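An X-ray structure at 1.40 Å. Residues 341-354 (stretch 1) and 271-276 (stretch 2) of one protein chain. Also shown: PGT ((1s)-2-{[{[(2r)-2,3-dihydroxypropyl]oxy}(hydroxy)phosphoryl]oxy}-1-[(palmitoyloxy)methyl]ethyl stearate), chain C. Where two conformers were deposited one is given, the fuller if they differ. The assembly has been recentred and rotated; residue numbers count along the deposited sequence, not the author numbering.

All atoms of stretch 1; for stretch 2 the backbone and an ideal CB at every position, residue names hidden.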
# COMPACT_ATOMS: atom_id res chain seq x y z
N TYR A 341 2.64 8.27 -8.02
CA TYR A 341 1.79 7.96 -6.86
C TYR A 341 2.21 8.64 -5.56
O TYR A 341 1.35 9.00 -4.75
CB TYR A 341 1.75 6.44 -6.64
CG TYR A 341 0.48 5.94 -5.98
CD1 TYR A 341 -0.63 5.62 -6.75
CD2 TYR A 341 0.39 5.78 -4.60
CE1 TYR A 341 -1.80 5.15 -6.17
CE2 TYR A 341 -0.77 5.32 -4.01
CZ TYR A 341 -1.87 5.01 -4.79
OH TYR A 341 -3.03 4.53 -4.23
N GLY A 342 3.51 8.83 -5.34
CA GLY A 342 4.00 9.26 -4.05
C GLY A 342 3.59 10.66 -3.60
O GLY A 342 3.34 10.87 -2.42
N ALA A 343 3.50 11.61 -4.53
CA ALA A 343 3.09 12.96 -4.18
C ALA A 343 1.65 12.95 -3.70
O ALA A 343 1.29 13.58 -2.70
CB ALA A 343 3.26 13.90 -5.37
N LYS A 344 0.81 12.22 -4.43
CA LYS A 344 -0.57 12.00 -3.99
C LYS A 344 -0.64 11.36 -2.61
O LYS A 344 -1.45 11.77 -1.77
CB LYS A 344 -1.30 11.11 -5.00
CG LYS A 344 -2.50 10.41 -4.39
CD LYS A 344 -3.29 9.71 -5.42
CE LYS A 344 -2.48 8.63 -6.09
NZ LYS A 344 -3.36 7.99 -7.07
N GLN A 345 0.20 10.36 -2.37
CA GLN A 345 0.25 9.72 -1.07
C GLN A 345 0.54 10.70 0.03
O GLN A 345 -0.05 10.62 1.10
CB GLN A 345 1.39 8.70 -1.03
CG GLN A 345 1.01 7.30 -1.28
CD GLN A 345 2.22 6.40 -1.14
OE1 GLN A 345 2.95 6.20 -2.09
NE2 GLN A 345 2.46 5.90 0.06
N ALA A 346 1.48 11.61 -0.21
CA ALA A 346 1.86 12.57 0.82
C ALA A 346 0.68 13.46 1.19
O ALA A 346 0.42 13.72 2.37
CB ALA A 346 3.02 13.43 0.33
N SER A 347 -0.04 13.95 0.19
CA SER A 347 -1.25 14.73 0.41
C SER A 347 -2.27 13.94 1.22
O SER A 347 -2.90 14.46 2.15
CB SER A 347 -1.85 15.11 -0.95
OG SER A 347 -3.04 15.86 -0.79
N LEU A 348 -2.43 12.67 0.88
CA LEU A 348 -3.40 11.82 1.55
C LEU A 348 -2.97 11.44 2.97
O LEU A 348 -3.81 11.12 3.80
CB LEU A 348 -3.71 10.59 0.71
CG LEU A 348 -4.47 10.94 -0.57
CD1 LEU A 348 -4.65 9.68 -1.40
CD2 LEU A 348 -5.82 11.61 -0.28
N ASP A 349 -1.67 11.50 3.25
CA ASP A 349 -1.14 11.27 4.60
C ASP A 349 -1.71 12.36 5.53
O ASP A 349 -2.16 12.08 6.64
CB ASP A 349 0.40 11.25 4.53
CG ASP A 349 1.09 10.74 5.79
OD1 ASP A 349 0.45 10.60 6.86
OD2 ASP A 349 2.32 10.53 5.71
N ILE A 350 -1.74 13.60 5.05
CA ILE A 350 -2.36 14.71 5.78
C ILE A 350 -3.86 14.47 5.95
O ILE A 350 -4.42 14.58 7.05
CB ILE A 350 -2.16 16.05 5.03
CG1 ILE A 350 -0.69 16.47 5.05
CG2 ILE A 350 -3.02 17.14 5.63
CD1 ILE A 350 -0.18 16.87 6.42
N PHE A 351 -4.54 14.14 4.85
CA PHE A 351 -5.98 13.97 4.87
C PHE A 351 -6.40 12.84 5.82
O PHE A 351 -7.34 13.01 6.61
CB PHE A 351 -6.50 13.77 3.44
CG PHE A 351 -7.99 13.90 3.29
CD1 PHE A 351 -8.69 14.93 3.89
CD2 PHE A 351 -8.68 13.00 2.49
CE1 PHE A 351 -10.07 15.03 3.73
CE2 PHE A 351 -10.06 13.11 2.33
CZ PHE A 351 -10.74 14.14 2.95
N ARG A 352 -5.68 11.72 5.78
CA ARG A 352 -5.92 10.62 6.70
C ARG A 352 -5.92 11.04 8.17
O ARG A 352 -6.76 10.60 8.96
CB ARG A 352 -4.86 9.51 6.49
CG ARG A 352 -4.61 8.68 7.76
CD ARG A 352 -3.45 7.73 7.64
NE ARG A 352 -2.13 8.35 7.83
CZ ARG A 352 -1.48 8.36 9.00
NH1 ARG A 352 -2.04 7.82 10.06
NH2 ARG A 352 -0.26 8.87 9.08
N ARG A 353 -4.95 11.87 8.55
CA ARG A 353 -4.80 12.28 9.94
C ARG A 353 -6.04 13.04 10.40
O ARG A 353 -6.53 12.85 11.51
CB ARG A 353 -3.56 13.15 10.09
CG ARG A 353 -2.27 12.37 9.92
CD ARG A 353 -1.10 13.29 9.62
NE ARG A 353 0.01 12.50 9.10
CZ ARG A 353 1.18 12.34 9.70
NH1 ARG A 353 1.45 12.98 10.84
NH2 ARG A 353 2.10 11.57 9.16
N PHE A 354 -6.55 13.89 9.52
CA PHE A 354 -7.80 14.57 9.77
C PHE A 354 -8.97 13.59 9.92
O PHE A 354 -9.71 13.65 10.91
CB PHE A 354 -8.04 15.56 8.62
CG PHE A 354 -9.39 16.22 8.62
CD1 PHE A 354 -9.73 17.17 9.58
CD2 PHE A 354 -10.32 15.89 7.64
CE1 PHE A 354 -10.98 17.79 9.54
CE2 PHE A 354 -11.56 16.50 7.61
CZ PHE A 354 -11.89 17.44 8.55
N UNK A 271 1.06 -0.28 6.22
CA UNK A 271 1.46 1.12 6.42
C UNK A 271 0.44 2.09 5.82
O UNK A 271 -0.24 1.76 4.85
CB UNK A 271 2.84 1.37 5.80
N UNK A 272 0.29 3.27 6.43
CA UNK A 272 -0.69 4.24 5.96
C UNK A 272 -0.09 5.64 5.94
O UNK A 272 -0.61 6.55 6.57
CB UNK A 272 -1.94 4.21 6.84
N UNK A 273 1.00 5.83 5.21
CA UNK A 273 1.70 7.11 5.21
C UNK A 273 2.36 7.38 3.86
O UNK A 273 2.32 6.53 2.96
CB UNK A 273 2.75 7.14 6.32
N UNK A 274 2.95 8.57 3.74
CA UNK A 274 3.81 8.91 2.61
C UNK A 274 4.89 7.84 2.43
O UNK A 274 5.22 7.11 3.38
CB UNK A 274 4.45 10.29 2.81
N UNK A 275 5.46 7.72 1.23
CA UNK A 275 6.47 6.66 1.05
C UNK A 275 7.76 6.94 1.82
O UNK A 275 7.94 8.02 2.40
CB UNK A 275 6.79 6.49 -0.44
N UNK A 276 8.66 5.96 1.85
CA UNK A 276 10.01 6.19 2.35
C UNK A 276 10.55 7.45 1.72
O UNK A 276 10.42 7.64 0.51
CB UNK A 276 10.93 5.00 2.06
C48 PGT C . -8.46 5.81 7.50
C47 PGT C . -7.01 5.50 7.19
C46 PGT C . -6.76 4.02 7.34
C45 PGT C . -7.73 3.25 6.45
C44 PGT C . -7.15 1.91 6.07
C43 PGT C . -7.85 0.81 6.85
C42 PGT C . -7.14 -0.50 6.57
C41 PGT C . -7.37 -0.85 5.12
C40 PGT C . -7.30 -2.35 4.93
C39 PGT C . -8.19 -2.68 3.76
C38 PGT C . -7.74 -1.91 2.54
C37 PGT C . -8.74 -2.12 1.43
C36 PGT C . -8.22 -1.43 0.20
C35 PGT C . -9.31 -1.32 -0.85
C34 PGT C . -8.73 -0.67 -2.09
C33 PGT C . -9.81 -0.22 -3.05
C32 PGT C . -9.38 -0.43 -4.49
C31 PGT C . -8.47 0.68 -4.99
O31 PGT C . -7.40 0.37 -5.47
O2 PGT C . -8.83 2.05 -4.89
C2 PGT C . -9.32 2.67 -6.07
C1 PGT C . -8.23 3.11 -7.02
O3P PGT C . -6.93 2.58 -6.79
P PGT C . -5.77 3.60 -6.43
O1P PGT C . -6.40 4.58 -5.47
O2P PGT C . -4.59 2.90 -5.78
O4P PGT C . -5.22 4.39 -7.70
C4 PGT C . -5.91 4.44 -8.93
C5 PGT C . -5.23 5.37 -9.91
O5 PGT C . -4.87 4.65 -11.07
C6 PGT C . -3.99 5.95 -9.26
O6 PGT C . -2.82 5.41 -9.82
C3 PGT C . -10.07 3.96 -5.76
O3 PGT C . -11.25 3.76 -5.02
C11 PGT C . -11.51 4.82 -4.13
O11 PGT C . -11.39 5.97 -4.51
C12 PGT C . -11.94 4.53 -2.71
C13 PGT C . -12.61 5.74 -2.09
C14 PGT C . -13.00 5.41 -0.67
C15 PGT C . -11.96 5.95 0.29
C16 PGT C . -12.42 5.75 1.72
C17 PGT C . -12.29 7.06 2.46
C18 PGT C . -13.02 7.00 3.79
C19 PGT C . -13.14 8.39 4.37
C20 PGT C . -14.14 9.22 3.58
C21 PGT C . -15.24 9.71 4.49
C22 PGT C . -15.75 11.06 4.04
C23 PGT C . -16.36 11.77 5.23
C24 PGT C . -16.63 13.22 4.89
C25 PGT C . -15.98 14.12 5.92
C26 PGT C . -15.09 15.13 5.23

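Position 271 lies beyond the reach of the helix: nothing of stretch 1 comes within 5.5 Å of its ideal CB. Its phi of -67° and psi of 148° suit almost any residue, proline included. It is Pro271, which makes no contact with the helix.

At position 272 CA-to-CB points sideways, and the ideal CB lies 3.9 Å from Arg352 CD. The space is bounded by the aliphatic part of an arginine, so a small or beta-branched side chain, polar or not, would fit: serine, threonine, valine or alanine. It is Thr272, whose OG1 lies 3.7 Å from Arg352 CD. Its carbonyl sits over one face of the Arg352 guanidinium, with Thr272 O only 2.7 Å from Arg352 NE, but the angle is too poor for a hydrogen bond.

The ideal CB at 273 is 3.5 Å from Asp349 OD2 and points sideways. A nearby carboxylate favours a basic residue, yet that acid already holds Arg352 and Arg353 through OD1, so a side chain leading elsewhere, charged or not, would also serve. Arg273 does this: its end leads away from the helix, and Arg273 NE donates to the carbonyl O of position 274 (2.8 Å) and Arg273 NH1 to that of 275 (3.0 Å), bracing the loop. Its backbone does face the helix, where Gln345 NE2 donates a weak hydrogen bond to Arg273 O (3.0 Å).

Position 274 packs closest to the helix backbone, its CA 4.5 Å from Ala346 CA. Here the helix offers the small Ala346, and Asp349 OD2 lies 3.6 Å from the ideal CB. The backbone N can donate to that oxygen, which proline, lacking an N-H, could not do; a long basic chain could also reach the carboxylate and pair with its charge, while a short polar one would also fit. Arg274 N donates to Asp349 OD2 at 2.8 Å, nearly linearly, and Arg274 NH1 forms a salt bridge with the same OD2 at 2.9 Å. Like charges meet where Arg274 NH1 is 3.3 Å from Arg353 NH2; both atoms donate to one water, and Asp349 binds both arginines.

At 275, phi of -69° and psi of 172° are compatible with proline, and no helix group accepts a bond from the backbone N. The CB points sideways, 4.2 Å from Gln345 OE1, so a compact side chain suits. Pro275 CD lies 3.9 Å from Gly342 O and 3.7 Å from Gln345 NE2. A CB on Gly342 would lie just 3.4 Å from Pro275 CG; glycine leaves that space free.

Position 276 lies beyond the helix's reach, so many side chains would do; it is Leu276, which does not touch stretch 1.

Stretch 2 271-276: PTRRPL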
# COMPACT_ATOMS: atom_id res chain seq x y z
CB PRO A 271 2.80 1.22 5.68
CG PRO A 271 2.74 0.13 4.64
CD PRO A 271 1.89 -0.98 5.22
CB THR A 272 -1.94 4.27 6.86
OG1 THR A 272 -1.56 4.65 8.19
CG2 THR A 272 -2.64 2.91 6.90
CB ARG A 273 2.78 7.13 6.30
CG ARG A 273 3.71 5.93 6.28
CD ARG A 273 5.05 6.28 6.96
NE ARG A 273 5.93 7.01 6.04
CZ ARG A 273 7.17 7.38 6.33
NH1 ARG A 273 7.93 7.97 5.41
NH2 ARG A 273 7.66 7.17 7.55
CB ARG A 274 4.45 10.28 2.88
CG ARG A 274 5.36 10.26 4.09
CD ARG A 274 5.36 11.61 4.83
NE ARG A 274 6.23 11.53 6.00
CZ ARG A 274 5.88 10.99 7.17
NH1 ARG A 274 4.66 10.48 7.34
NH2 ARG A 274 6.75 10.96 8.17
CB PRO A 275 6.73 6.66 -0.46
CG PRO A 275 6.25 7.98 -0.95
CD PRO A 275 5.18 8.46 -0.02
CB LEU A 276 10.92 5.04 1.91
CG LEU A 276 11.22 3.81 2.76
CD1 LEU A 276 12.43 3.10 2.15
CD2 LEU A 276 11.44 4.11 4.22
O HOH W 1 4.54 10.58 10.26
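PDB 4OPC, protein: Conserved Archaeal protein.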